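Citrate lyase, subunit 1 (Methanosaeta concilii, PDB 6HXI) probably catalyses, together with its partner subunit, the ATP-dependent cleavage of citrate with coenzyme A into acetyl-CoA and oxaloacetate. Local coordinates at residues A260-T265 and Y315-T320; W274-G279 and G303-D308; P309-T314 and T351-V356; V335-G340 and E372-R377; T243-E248 and L264-P269. One frame throughout, in Å; residues are numbered along the deposited sequence.

Interaction 1 (A260-T265 and Y315-T320). With NA (sodium ion), chain N.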
# COMPACT_ATOMS: atom_id res chain seq x y z
N ALA C 260 30.83 15.95 30.21
CA ALA C 260 30.71 17.17 31.03
C ALA C 260 31.38 16.93 32.39
O ALA C 260 31.66 15.79 32.75
CB ALA C 260 29.23 17.50 31.26
N SER C 261 31.62 18.02 33.13
CA SER C 261 32.27 17.98 34.44
C SER C 261 31.31 18.40 35.54
O SER C 261 30.61 19.39 35.39
CB SER C 261 33.52 18.86 34.45
OG SER C 261 34.22 18.73 35.67
N LEU C 262 31.23 17.60 36.61
CA LEU C 262 30.43 17.82 37.80
C LEU C 262 31.35 17.39 38.94
O LEU C 262 31.63 16.19 39.09
CB LEU C 262 29.13 16.96 37.82
CG LEU C 262 27.98 17.19 36.77
CD1 LEU C 262 27.55 18.64 36.66
CD2 LEU C 262 28.26 16.52 35.44
N LYS C 263 31.90 18.36 39.68
CA LYS C 263 32.85 18.12 40.76
C LYS C 263 32.39 18.80 42.04
O LYS C 263 31.96 19.95 41.99
CB LYS C 263 34.27 18.57 40.36
CG LYS C 263 34.84 17.89 39.10
CD LYS C 263 36.30 18.26 38.76
CE LYS C 263 37.31 17.30 39.37
NZ LYS C 263 38.71 17.82 39.34
N LEU C 264 32.43 18.10 43.17
CA LEU C 264 32.07 18.64 44.48
C LEU C 264 33.01 18.12 45.57
O LEU C 264 33.22 16.92 45.69
CB LEU C 264 30.59 18.36 44.83
CG LEU C 264 30.13 18.68 46.27
CD1 LEU C 264 30.15 20.19 46.56
CD2 LEU C 264 28.76 18.10 46.55
N THR C 265 33.56 19.05 46.35
CA THR C 265 34.44 18.79 47.50
C THR C 265 33.90 19.61 48.67
O THR C 265 33.91 20.85 48.61
CB THR C 265 35.92 19.16 47.17
OG1 THR C 265 36.34 18.49 45.97
CG2 THR C 265 36.88 18.86 48.32
N TYR C 315 20.34 19.41 37.74
CA TYR C 315 19.26 19.29 38.72
C TYR C 315 19.74 18.47 39.93
O TYR C 315 19.61 18.94 41.06
CB TYR C 315 18.02 18.66 38.07
CG TYR C 315 17.00 18.17 39.06
CD1 TYR C 315 16.10 19.05 39.66
CD2 TYR C 315 16.94 16.83 39.43
CE1 TYR C 315 15.17 18.61 40.59
CE2 TYR C 315 16.01 16.38 40.37
CZ TYR C 315 15.13 17.27 40.94
OH TYR C 315 14.22 16.85 41.87
N HIS C 316 20.32 17.27 39.69
CA HIS C 316 20.85 16.39 40.74
C HIS C 316 21.98 17.02 41.52
O HIS C 316 22.05 16.83 42.73
CB HIS C 316 21.25 15.02 40.18
CG HIS C 316 20.08 14.21 39.75
ND1 HIS C 316 19.95 13.76 38.44
CD2 HIS C 316 18.99 13.81 40.45
CE1 HIS C 316 18.80 13.10 38.40
NE2 HIS C 316 18.19 13.10 39.58
N TYR C 317 22.85 17.79 40.84
CA TYR C 317 23.95 18.53 41.42
C TYR C 317 23.42 19.61 42.37
O TYR C 317 23.90 19.71 43.50
CB TYR C 317 24.80 19.16 40.31
CG TYR C 317 26.09 19.79 40.78
CD1 TYR C 317 27.26 19.03 40.88
CD2 TYR C 317 26.15 21.14 41.10
CE1 TYR C 317 28.45 19.62 41.30
CE2 TYR C 317 27.34 21.73 41.51
CZ TYR C 317 28.49 20.96 41.63
OH TYR C 317 29.66 21.55 42.05
N THR C 318 22.45 20.43 41.90
CA THR C 318 21.84 21.52 42.67
C THR C 318 21.10 20.96 43.88
O THR C 318 21.15 21.57 44.95
CB THR C 318 20.96 22.43 41.77
OG1 THR C 318 21.68 22.82 40.60
CG2 THR C 318 20.49 23.70 42.50
N CYS C 319 20.43 19.79 43.72
CA CYS C 319 19.70 19.10 44.79
C CYS C 319 20.67 18.68 45.89
O CYS C 319 20.33 18.79 47.07
CB CYS C 319 18.95 17.88 44.24
SG CYS C 319 17.36 18.27 43.48
N THR C 320 21.88 18.22 45.50
CA THR C 320 22.95 17.80 46.42
C THR C 320 23.46 18.98 47.25
O THR C 320 23.56 18.85 48.47
CB THR C 320 24.08 17.09 45.66
OG1 THR C 320 23.52 16.10 44.81
CG2 THR C 320 25.09 16.44 46.58
NA NA N . 32.98 13.61 33.31
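Strand 261-266, half of a two-stranded antiparallel sheet in the citrate-binding part of the chain, packs here against helix 311-325; 261-265 and 315-320 run nearly parallel, 10° apart. The tight part centres on Y317. Its CG stands anti to the backbone N (chi1 -172°), which sends the ring to the strand between two leucines: L262 CB lies 4.1 Å from Y317 CD1, and L264 CB comes up obliquely near CE1. At the tip, the hydroxyl donates to the carbonyl oxygen of K263, with Y317 OH 2.8 Å from K263 O and 34° above the carbonyl plane; a weak hydrogen bond also links it to E304 N. A phenylalanine here would lack the hydroxyl, and the hold of the helix on the K263 carbonyl would probably be lost. Further along, L264 CD2 meets T320 CG2 at 4.0 Å; the T320 hydroxyl turns back to its own helix, OG1 donating to H316 O. The strand is partly exposed at K263, whose CB points away from the helix and whose NZ is hydrogen-bonded to G274 O of the neighbouring succinyl-CoA ligase alpha-type subunit. A260 O binds the sodium ion at 2.6 Å, beside the carbonyl oxygens of D255 and T258.

Interaction 2 (W274-G279 and G303-D308). With COA (coenzyme A), chain G.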
# COMPACT_ATOMS: atom_id res chain seq x y z
N TRP C 274 28.19 29.00 50.24
CA TRP C 274 28.15 27.89 49.30
C TRP C 274 28.29 28.41 47.88
O TRP C 274 27.91 29.55 47.57
CB TRP C 274 26.90 27.02 49.48
CG TRP C 274 26.88 26.26 50.77
CD1 TRP C 274 26.60 26.75 52.01
CD2 TRP C 274 27.15 24.86 50.94
NE1 TRP C 274 26.67 25.75 52.95
CE2 TRP C 274 27.00 24.57 52.32
CE3 TRP C 274 27.53 23.83 50.07
CZ2 TRP C 274 27.22 23.30 52.84
CZ3 TRP C 274 27.71 22.56 50.58
CH2 TRP C 274 27.56 22.30 51.95
N THR C 275 28.90 27.59 47.03
CA THR C 275 29.14 28.00 45.66
C THR C 275 28.71 26.95 44.64
O THR C 275 28.89 25.74 44.84
CB THR C 275 30.62 28.37 45.45
OG1 THR C 275 31.46 27.26 45.80
CG2 THR C 275 31.03 29.64 46.19
N MET C 276 28.18 27.44 43.52
CA MET C 276 27.83 26.61 42.38
C MET C 276 28.30 27.37 41.16
O MET C 276 27.53 28.06 40.49
CB MET C 276 26.35 26.23 42.34
CG MET C 276 26.05 25.25 41.24
SD MET C 276 24.47 24.42 41.43
CE MET C 276 23.38 25.84 41.69
N VAL C 277 29.61 27.30 40.94
CA VAL C 277 30.31 28.02 39.88
C VAL C 277 30.57 27.13 38.67
O VAL C 277 30.98 25.98 38.81
CB VAL C 277 31.60 28.73 40.40
CG1 VAL C 277 32.28 29.53 39.30
CG2 VAL C 277 31.28 29.63 41.60
N ALA C 278 30.31 27.68 37.49
CA ALA C 278 30.56 27.01 36.24
C ALA C 278 32.01 27.22 35.79
O ALA C 278 32.50 28.36 35.75
CB ALA C 278 29.60 27.54 35.19
N GLY C 279 32.70 26.13 35.51
CA GLY C 279 34.07 26.18 35.00
C GLY C 279 35.17 25.98 36.01
O GLY C 279 35.07 26.44 37.15
N GLY C 303 33.25 23.56 44.42
CA GLY C 303 32.49 22.87 43.39
C GLY C 303 32.73 23.47 42.02
O GLY C 303 33.22 24.60 41.89
N GLU C 304 32.34 22.71 40.98
CA GLU C 304 32.55 23.05 39.58
C GLU C 304 31.67 22.17 38.70
O GLU C 304 31.57 20.96 38.92
CB GLU C 304 34.04 22.78 39.26
CG GLU C 304 34.54 23.26 37.93
CD GLU C 304 34.55 22.19 36.85
OE1 GLU C 304 35.42 21.30 36.88
OE2 GLU C 304 33.67 22.26 35.97
N TYR C 305 31.04 22.78 37.70
CA TYR C 305 30.27 22.13 36.64
C TYR C 305 30.62 22.86 35.34
O TYR C 305 30.73 24.09 35.34
CB TYR C 305 28.75 22.10 36.92
CG TYR C 305 28.04 23.41 36.70
CD1 TYR C 305 27.99 24.37 37.71
CD2 TYR C 305 27.40 23.69 35.50
CE1 TYR C 305 27.33 25.58 37.52
CE2 TYR C 305 26.76 24.91 35.29
CZ TYR C 305 26.72 25.85 36.30
OH TYR C 305 26.10 27.05 36.09
N SER C 306 30.88 22.13 34.27
CA SER C 306 31.22 22.69 32.97
C SER C 306 31.04 21.61 31.92
O SER C 306 30.49 20.57 32.22
CB SER C 306 32.67 23.20 32.98
OG SER C 306 33.52 22.12 33.31
N GLY C 307 31.50 21.87 30.71
CA GLY C 307 31.40 20.91 29.61
C GLY C 307 29.99 20.62 29.17
O GLY C 307 29.67 19.49 28.78
N ASP C 308 29.13 21.64 29.23
CA ASP C 308 27.71 21.62 28.85
C ASP C 308 26.91 20.44 29.46
O ASP C 308 26.43 19.58 28.70
CB ASP C 308 27.52 21.70 27.32
CG ASP C 308 26.10 22.02 26.85
OD1 ASP C 308 25.34 22.69 27.62
OD2 ASP C 308 25.75 21.64 25.71
N1A COA G . 25.50 2.43 20.56
C2A COA G . 26.75 2.34 21.03
N3A COA G . 27.59 3.33 21.36
C4A COA G . 27.05 4.53 21.11
C5A COA G . 25.78 4.78 20.62
C6A COA G . 24.96 3.66 20.37
N6A COA G . 23.69 3.75 19.99
N7A COA G . 25.60 6.14 20.39
C8A COA G . 26.74 6.67 20.75
N9A COA G . 27.67 5.76 21.19
C1B COA G . 29.04 6.02 21.62
C2B COA G . 29.93 6.74 20.61
O2B COA G . 30.46 5.84 19.64
C3B COA G . 31.01 7.30 21.54
O3B COA G . 31.98 6.30 21.90
P3B COA G . 33.49 6.63 22.31
O7A COA G . 33.42 7.63 23.42
O8A COA G . 34.09 5.34 22.71
O9A COA G . 34.17 7.15 21.04
C4B COA G . 30.26 7.57 22.86
O4B COA G . 29.02 6.84 22.77
C5B COA G . 30.00 9.02 23.17
O5B COA G . 29.52 9.65 21.96
P1A COA G . 30.04 11.13 21.52
O1A COA G . 29.18 11.78 20.49
O2A COA G . 31.52 11.15 21.17
O3A COA G . 29.82 11.80 22.95
P2A COA G . 29.77 13.23 23.65
O4A COA G . 28.40 13.76 23.61
O5A COA G . 30.22 12.99 25.07
O6A COA G . 30.81 14.19 22.85
CBP COA G . 32.55 15.74 23.57
CCP COA G . 32.20 14.29 23.21
CDP COA G . 34.05 15.79 23.91
CEP COA G . 32.26 16.70 22.41
CAP COA G . 31.70 16.16 24.81
OAP COA G . 31.72 15.15 25.81
C9P COA G . 32.04 17.50 25.44
O9P COA G . 31.60 18.54 24.94
N8P COA G . 32.80 17.48 26.54
C7P COA G . 33.28 18.69 27.20
C6P COA G . 34.77 18.81 27.13
C5P COA G . 35.29 20.01 27.89
O5P COA G . 34.69 20.44 28.87
N4P COA G . 36.41 20.57 27.42
C3P COA G . 36.97 21.79 27.98
C2P COA G . 36.30 23.04 27.46
S1P COA G . 37.28 24.42 28.10
O HOH W 1 31.06 25.89 42.90
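Some backbone groups of 274-279 and 303-308 are satisfied by each other, some by one water and others by neighbouring strands. A278 and Y305 form a single beta bridge, in which G279 N donates to Y305 O at 2.8 Å, from 39° above the carbonyl plane, while Y305 N reaches V277 O through a weak 3.4 Å bond. Where the backbones spread apart, the water accepts from V277 N at 2.8 Å, donates weakly to G303 O, and is also bonded to T275 OG1. The E304 carboxylate is held at both oxygens, OE2 accepting from S306 OG at 2.7 Å and OE1 being hydrogen-bonded to S261 OG. An alanine here would remove the carboxylate and probably leave both serine hydroxyls less firmly oriented. A278 CB covers one face of the Y305 ring in a CH-pi contact 3.9 Å from the centroid; M276 CG touches its CE1. Beyond the strand lies the ligand site: G307 N is hydrogen-bonded to the bound citrate, and G307 CA lies 3.4 Å from coenzyme A O5P. The contact joins two sheets, strand 273-275 pairing with 334-338 and strand 301-306 with 261-266, with helix 280-292 following G279, its N-cap residue.

Interaction 3 (P309-T314 and T351-V356)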
# COMPACT_ATOMS: atom_id res chain seq x y z
N PRO C 309 26.71 20.39 30.82
CA PRO C 309 25.89 19.31 31.39
C PRO C 309 24.41 19.53 31.11
O PRO C 309 23.98 20.69 31.04
CB PRO C 309 26.20 19.38 32.89
CG PRO C 309 26.69 20.75 33.15
CD PRO C 309 27.21 21.32 31.86
N ASN C 310 23.62 18.44 30.95
CA ASN C 310 22.18 18.57 30.70
C ASN C 310 21.40 18.99 31.95
O ASN C 310 21.96 19.01 33.05
CB ASN C 310 21.59 17.29 30.06
CG ASN C 310 21.71 16.03 30.89
OD1 ASN C 310 21.42 15.99 32.09
ND2 ASN C 310 22.07 14.94 30.23
N THR C 311 20.11 19.32 31.78
CA THR C 311 19.18 19.73 32.83
C THR C 311 19.13 18.75 34.02
O THR C 311 19.18 19.18 35.16
CB THR C 311 17.79 19.97 32.21
OG1 THR C 311 17.93 20.99 31.24
CG2 THR C 311 16.74 20.38 33.24
N GLU C 312 19.01 17.45 33.73
CA GLU C 312 18.94 16.37 34.71
C GLU C 312 20.21 16.33 35.55
O GLU C 312 20.12 16.25 36.77
CB GLU C 312 18.69 15.03 33.99
CG GLU C 312 18.62 13.80 34.87
CD GLU C 312 18.74 12.52 34.06
OE1 GLU C 312 19.79 11.85 34.16
OE2 GLU C 312 17.82 12.23 33.27
N GLU C 313 21.40 16.43 34.90
CA GLU C 313 22.68 16.43 35.62
C GLU C 313 22.81 17.63 36.56
O GLU C 313 23.17 17.43 37.73
CB GLU C 313 23.87 16.37 34.65
CG GLU C 313 23.97 15.03 33.94
CD GLU C 313 24.83 14.96 32.69
OE1 GLU C 313 25.24 16.02 32.17
OE2 GLU C 313 25.08 13.82 32.22
N THR C 314 22.45 18.84 36.09
CA THR C 314 22.52 20.07 36.89
C THR C 314 21.49 20.05 38.00
O THR C 314 21.74 20.60 39.07
CB THR C 314 22.44 21.35 36.02
OG1 THR C 314 21.14 21.42 35.41
CG2 THR C 314 23.52 21.41 34.97
N THR C 351 21.00 24.40 31.77
CA THR C 351 21.63 24.25 33.09
C THR C 351 20.81 24.95 34.17
O THR C 351 20.47 24.31 35.17
CB THR C 351 23.11 24.68 33.10
OG1 THR C 351 23.22 26.07 32.81
CG2 THR C 351 23.99 23.86 32.18
N PHE C 352 20.44 26.25 33.95
CA PHE C 352 19.63 27.00 34.92
C PHE C 352 18.22 26.44 35.05
O PHE C 352 17.64 26.62 36.11
CB PHE C 352 19.64 28.51 34.66
CG PHE C 352 20.88 29.24 35.14
CD1 PHE C 352 22.02 28.53 35.54
CD2 PHE C 352 20.91 30.62 35.20
CE1 PHE C 352 23.16 29.20 35.97
CE2 PHE C 352 22.05 31.29 35.64
CZ PHE C 352 23.17 30.57 36.04
N LYS C 353 17.71 25.69 34.05
CA LYS C 353 16.41 25.03 34.18
C LYS C 353 16.50 23.96 35.27
O LYS C 353 15.56 23.82 36.04
CB LYS C 353 15.94 24.42 32.85
CG LYS C 353 14.61 23.68 32.97
CD LYS C 353 13.87 23.56 31.66
CE LYS C 353 12.39 23.32 31.88
NZ LYS C 353 12.08 21.89 32.15
N GLY C 354 17.64 23.25 35.34
CA GLY C 354 17.94 22.23 36.36
C GLY C 354 18.09 22.85 37.74
O GLY C 354 17.57 22.31 38.73
N VAL C 355 18.79 24.00 37.81
CA VAL C 355 19.03 24.79 39.03
C VAL C 355 17.68 25.31 39.58
O VAL C 355 17.41 25.18 40.77
CB VAL C 355 20.06 25.94 38.78
CG1 VAL C 355 20.17 26.87 40.00
CG2 VAL C 355 21.43 25.39 38.37
N VAL C 356 16.84 25.90 38.70
CA VAL C 356 15.50 26.42 39.05
C VAL C 356 14.62 25.29 39.60
O VAL C 356 14.01 25.48 40.65
CB VAL C 356 14.84 27.23 37.89
CG1 VAL C 356 13.35 27.46 38.11
CG2 VAL C 356 15.55 28.56 37.68
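T314 and G354 form the centre of this helix-to-helix contact. The T314 hydroxyl, in the crowded position between backbone N and carbonyl carbon (chi1 65°), lies 3.0 Å from T351 O across the interface and equally close to T311 O of its own helix; it has one proton for the two acceptors, and T351 O also takes V355 N. T314 CG2 meets T351 CG2 at 3.7 Å, the two side chains crossing at about a right angle, and T351 CG2 continues to P309 O at 3.4 Å. The lack of a side chain at G354 permits the close approach: its CA sits 3.5 Å from T311 O in a CA-H...O contact, and a CB would clash with that oxygen and with T314 OG1. Toward the exposed K353, T311 CG2 lies 3.9 Å from K353 CG.

Hydroxyls and a capping box position this first shell. T311 OG1 is hydrogen-bonded to K350 O, and T351 OG1 to D347 O. At the helix start, E313 N donates to N310 OD1 at 2.8 Å, nearly along the C=O axis, and N310 N returns the bond to E313 OE1 from above the carboxylate plane. Helix 311-325 thus begins against the first half of helix 348-361, whose other sides lie on strand 334-338, through F352 and V355, and on helix 382-396, through V356.

Interaction 4 (V335-G340 and E372-R377)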
# COMPACT_ATOMS: atom_id res chain seq x y z
N VAL C 335 24.65 31.97 52.32
CA VAL C 335 24.69 32.54 50.97
C VAL C 335 25.01 31.48 49.89
O VAL C 335 25.93 30.68 50.07
CB VAL C 335 25.65 33.76 50.92
CG1 VAL C 335 25.87 34.24 49.50
CG2 VAL C 335 25.14 34.91 51.79
N LEU C 336 24.22 31.48 48.78
CA LEU C 336 24.41 30.61 47.60
C LEU C 336 24.87 31.46 46.40
O LEU C 336 24.11 32.28 45.90
CB LEU C 336 23.15 29.78 47.24
CG LEU C 336 23.25 28.83 45.99
CD1 LEU C 336 24.47 27.85 46.06
CD2 LEU C 336 21.96 28.07 45.77
N LEU C 337 26.13 31.23 45.96
CA LEU C 337 26.73 31.95 44.84
C LEU C 337 26.74 31.11 43.57
O LEU C 337 27.56 30.20 43.43
CB LEU C 337 28.14 32.46 45.20
CG LEU C 337 28.26 33.35 46.45
CD1 LEU C 337 29.69 33.48 46.88
CD2 LEU C 337 27.67 34.73 46.21
N ILE C 338 25.80 31.41 42.67
CA ILE C 338 25.63 30.74 41.37
C ILE C 338 26.32 31.61 40.34
O ILE C 338 25.70 32.47 39.69
CB ILE C 338 24.14 30.44 41.03
CG1 ILE C 338 23.38 29.87 42.28
CG2 ILE C 338 24.07 29.49 39.80
CD1 ILE C 338 21.91 29.53 42.11
N GLY C 339 27.62 31.41 40.21
CA GLY C 339 28.43 32.21 39.31
C GLY C 339 29.01 31.48 38.13
O GLY C 339 28.63 30.35 37.83
N GLY C 340 29.95 32.16 37.48
CA GLY C 340 30.67 31.64 36.34
C GLY C 340 31.05 32.73 35.36
O GLY C 340 30.59 33.87 35.48
N GLU C 372 20.16 33.27 50.94
CA GLU C 372 20.17 34.36 49.95
C GLU C 372 20.95 33.88 48.73
O GLU C 372 22.08 33.40 48.86
CB GLU C 372 20.81 35.62 50.54
CG GLU C 372 19.91 36.36 51.52
CD GLU C 372 20.63 37.21 52.54
OE1 GLU C 372 21.69 37.79 52.20
OE2 GLU C 372 20.13 37.32 53.68
N ILE C 373 20.32 33.96 47.55
CA ILE C 373 20.91 33.48 46.29
C ILE C 373 21.45 34.65 45.46
O ILE C 373 20.74 35.64 45.28
CB ILE C 373 19.91 32.57 45.52
CG1 ILE C 373 19.55 31.32 46.34
CG2 ILE C 373 20.44 32.16 44.14
CD1 ILE C 373 18.08 31.03 46.43
N TYR C 374 22.70 34.53 44.97
CA TYR C 374 23.37 35.53 44.14
C TYR C 374 23.84 34.85 42.85
O TYR C 374 24.57 33.86 42.90
CB TYR C 374 24.54 36.21 44.89
CG TYR C 374 24.11 36.95 46.14
CD1 TYR C 374 23.83 36.28 47.32
CD2 TYR C 374 23.99 38.34 46.13
CE1 TYR C 374 23.42 36.96 48.47
CE2 TYR C 374 23.59 39.04 47.28
CZ TYR C 374 23.31 38.34 48.44
OH TYR C 374 22.92 39.03 49.56
N VAL C 375 23.37 35.36 41.69
CA VAL C 375 23.66 34.83 40.36
C VAL C 375 24.37 35.84 39.45
O VAL C 375 23.96 36.98 39.39
CB VAL C 375 22.35 34.32 39.68
CG1 VAL C 375 22.65 33.57 38.38
CG2 VAL C 375 21.51 33.47 40.64
N ARG C 376 25.43 35.39 38.72
CA ARG C 376 26.15 36.15 37.70
C ARG C 376 26.50 35.15 36.59
O ARG C 376 27.33 34.27 36.80
CB ARG C 376 27.42 36.84 38.21
CG ARG C 376 28.05 37.82 37.19
CD ARG C 376 28.99 37.15 36.18
NE ARG C 376 29.57 38.10 35.22
CZ ARG C 376 30.48 37.79 34.31
NH1 ARG C 376 30.94 36.55 34.20
NH2 ARG C 376 30.96 38.73 33.50
N ARG C 377 25.88 35.29 35.43
CA ARG C 377 26.14 34.38 34.34
C ARG C 377 25.97 34.99 32.96
O ARG C 377 25.13 35.86 32.75
CB ARG C 377 25.26 33.12 34.50
CG ARG C 377 25.64 31.91 33.64
CD ARG C 377 26.95 31.25 34.01
NE ARG C 377 27.06 29.94 33.36
CZ ARG C 377 28.16 29.46 32.80
NH1 ARG C 377 29.29 30.15 32.84
NH2 ARG C 377 28.16 28.26 32.24
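Four main-chain hydrogen bonds join these neighbouring parallel strands, whose axes lie 4.7 Å apart. L336 N donates to E372 O, and Y374 N to L336 O at 2.8 Å; I338 N then donates to Y374 O, and R376 N closes the series on I338 O. Apolar packing fills both faces. On one, V335 CG1 crosses obliquely to Y374 CD1 at 3.6 Å, and L337 CD2 lies against Y374 CB. On the other, I338 and I373 lie side by side, I338 CD1 to I373 CG2 at 3.6 Å, with L336 and I373 paired likewise. Among polar side chains, Y374 OH donates to the anti lone pair of E372 OE1 at 3.2 Å. The R376 side chain bends at chi2, and its NH1 meets a lone pair of G340 O at 3.0 Å in the guanidinium plane; it also forms a salt bridge with E184 of the neighbouring succinyl-CoA ligase alpha-type subunit. R377 NH1 is hydrogen-bonded to the bound citrate. The strands are the middle pair of a four-stranded parallel sheet, between 273-275 and 400-403, an alpha/beta layered arrangement with helix 348-361 over the I338 and V375 face and helix 412-417 over the V335 and Y374 face.

Interaction 5 (T243-E248 and L264-P269)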
# COMPACT_ATOMS: atom_id res chain seq x y z
N THR C 243 36.69 11.93 56.15
CA THR C 243 35.83 10.75 56.04
C THR C 243 35.09 10.76 54.69
O THR C 243 34.74 11.84 54.22
CB THR C 243 34.86 10.71 57.26
OG1 THR C 243 33.87 9.70 57.07
CG2 THR C 243 34.17 12.06 57.55
N PRO C 244 34.80 9.58 54.07
CA PRO C 244 34.05 9.59 52.80
C PRO C 244 32.67 10.26 52.91
O PRO C 244 32.01 10.17 53.95
CB PRO C 244 33.92 8.10 52.44
CG PRO C 244 35.05 7.44 53.17
CD PRO C 244 35.15 8.19 54.46
N SER C 245 32.27 10.96 51.83
CA SER C 245 31.00 11.69 51.72
C SER C 245 30.10 11.06 50.66
O SER C 245 30.47 10.98 49.49
CB SER C 245 31.26 13.16 51.42
OG SER C 245 30.05 13.87 51.23
N LYS C 246 28.89 10.62 51.09
CA LYS C 246 27.82 10.02 50.29
C LYS C 246 27.40 10.94 49.14
O LYS C 246 27.12 10.47 48.03
CB LYS C 246 26.64 9.65 51.24
CG LYS C 246 25.21 10.04 50.84
CD LYS C 246 24.21 9.67 51.94
CE LYS C 246 22.91 10.40 51.74
NZ LYS C 246 21.80 9.76 52.51
N GLU C 247 27.38 12.26 49.42
CA GLU C 247 27.02 13.33 48.49
C GLU C 247 28.12 13.51 47.43
O GLU C 247 27.80 13.61 46.24
CB GLU C 247 26.79 14.65 49.25
CG GLU C 247 25.61 14.61 50.22
CD GLU C 247 25.88 13.96 51.57
OE1 GLU C 247 26.96 14.19 52.15
OE2 GLU C 247 24.99 13.21 52.04
N GLU C 248 29.40 13.53 47.87
CA GLU C 248 30.55 13.67 46.99
C GLU C 248 30.67 12.50 46.03
O GLU C 248 30.99 12.69 44.85
CB GLU C 248 31.84 13.80 47.79
CG GLU C 248 32.04 15.17 48.40
CD GLU C 248 33.40 15.38 49.04
OE1 GLU C 248 34.39 14.81 48.55
OE2 GLU C 248 33.46 16.16 50.01
N LEU C 264 32.43 18.10 43.17
CA LEU C 264 32.07 18.64 44.48
C LEU C 264 33.01 18.12 45.57
O LEU C 264 33.22 16.92 45.69
CB LEU C 264 30.59 18.36 44.83
CG LEU C 264 30.13 18.68 46.27
CD1 LEU C 264 30.15 20.19 46.56
CD2 LEU C 264 28.76 18.10 46.55
N THR C 265 33.56 19.05 46.35
CA THR C 265 34.44 18.79 47.50
C THR C 265 33.90 19.61 48.67
O THR C 265 33.91 20.85 48.61
CB THR C 265 35.92 19.16 47.17
OG1 THR C 265 36.34 18.49 45.97
CG2 THR C 265 36.88 18.86 48.32
N ILE C 266 33.45 18.94 49.73
CA ILE C 266 32.98 19.64 50.93
C ILE C 266 34.20 20.01 51.75
O ILE C 266 35.04 19.14 52.05
CB ILE C 266 31.91 18.85 51.74
CG1 ILE C 266 30.79 18.33 50.83
CG2 ILE C 266 31.35 19.72 52.89
CD1 ILE C 266 30.02 17.14 51.39
N LEU C 267 34.33 21.30 52.08
CA LEU C 267 35.44 21.83 52.87
C LEU C 267 35.02 21.98 54.33
O LEU C 267 35.81 21.69 55.23
CB LEU C 267 35.91 23.20 52.32
CG LEU C 267 36.25 23.33 50.83
CD1 LEU C 267 36.44 24.78 50.43
CD2 LEU C 267 37.50 22.55 50.48
N ASN C 268 33.79 22.47 54.55
CA ASN C 268 33.23 22.71 55.88
C ASN C 268 31.69 22.58 55.82
O ASN C 268 31.04 23.49 55.32
CB ASN C 268 33.64 24.13 56.34
CG ASN C 268 33.20 24.56 57.72
OD1 ASN C 268 32.34 23.95 58.38
ND2 ASN C 268 33.75 25.68 58.17
N PRO C 269 31.09 21.48 56.34
CA PRO C 269 29.61 21.36 56.31
C PRO C 269 28.86 22.50 57.02
O PRO C 269 27.77 22.89 56.57
CB PRO C 269 29.33 20.01 57.01
CG PRO C 269 30.62 19.29 57.03
CD PRO C 269 31.71 20.31 57.00
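The capped start of helix 246-256 meets the far end of strand 261-266, the next strand in the chain. The central bond runs from the strand backbone to a helix side chain: I266 N donates to E248 OE2 at 2.8 Å, almost straight (168°), yet from 56° above the carboxylate plane. E248 reaches it with CG anti to the carbonyl carbon and an extended chain beyond (chi2 -172°), which brings its CG to 3.4 Å from L264 O. OE2 has a second partner, the salt bridge to R242, whose NH2 is also hydrogen-bonded to I266 O; the arginine would probably offset the charge of the carboxylate. I266 points its side chain at the helix start, placing CD1 3.3 Å from S245 OG. That hydroxyl is the N-cap: it accepts weakly from E248 N at 3.4 Å and donates weakly to E247 OE1 at 3.2 Å. The other oxygen of E247 makes a salt bridge with R327. T265 pairs through its backbone with Y302, so the I266 N-H faces the side where this chain adds no further strand. It is a helix-loop-strand unit, in which a glutamate from the helix start takes an N-H of an edge strand.

From the N terminus, interaction 5 comes first and closes the shortest loop of 15 residues, returning strand 261-266 to the start of helix 246-256. Interaction 1 opens where it ends, sharing L264 and T265, and closes 49 residues later on helix 311-325. Interaction 2 falls wholly within that span, tying the two-stranded sheet to the four-stranded parallel one. Interaction 3 crosses interaction 1, for 309-314 precedes 315-320 on the same helix, and closes 36 residues on at helix 348-361. It also crosses interaction 4, which spans 31 residues and joins the two central strands of the parallel sheet. Y305 OH packs on F352 CE1, and M276 N probably donates a hydrogen bond to L337 O.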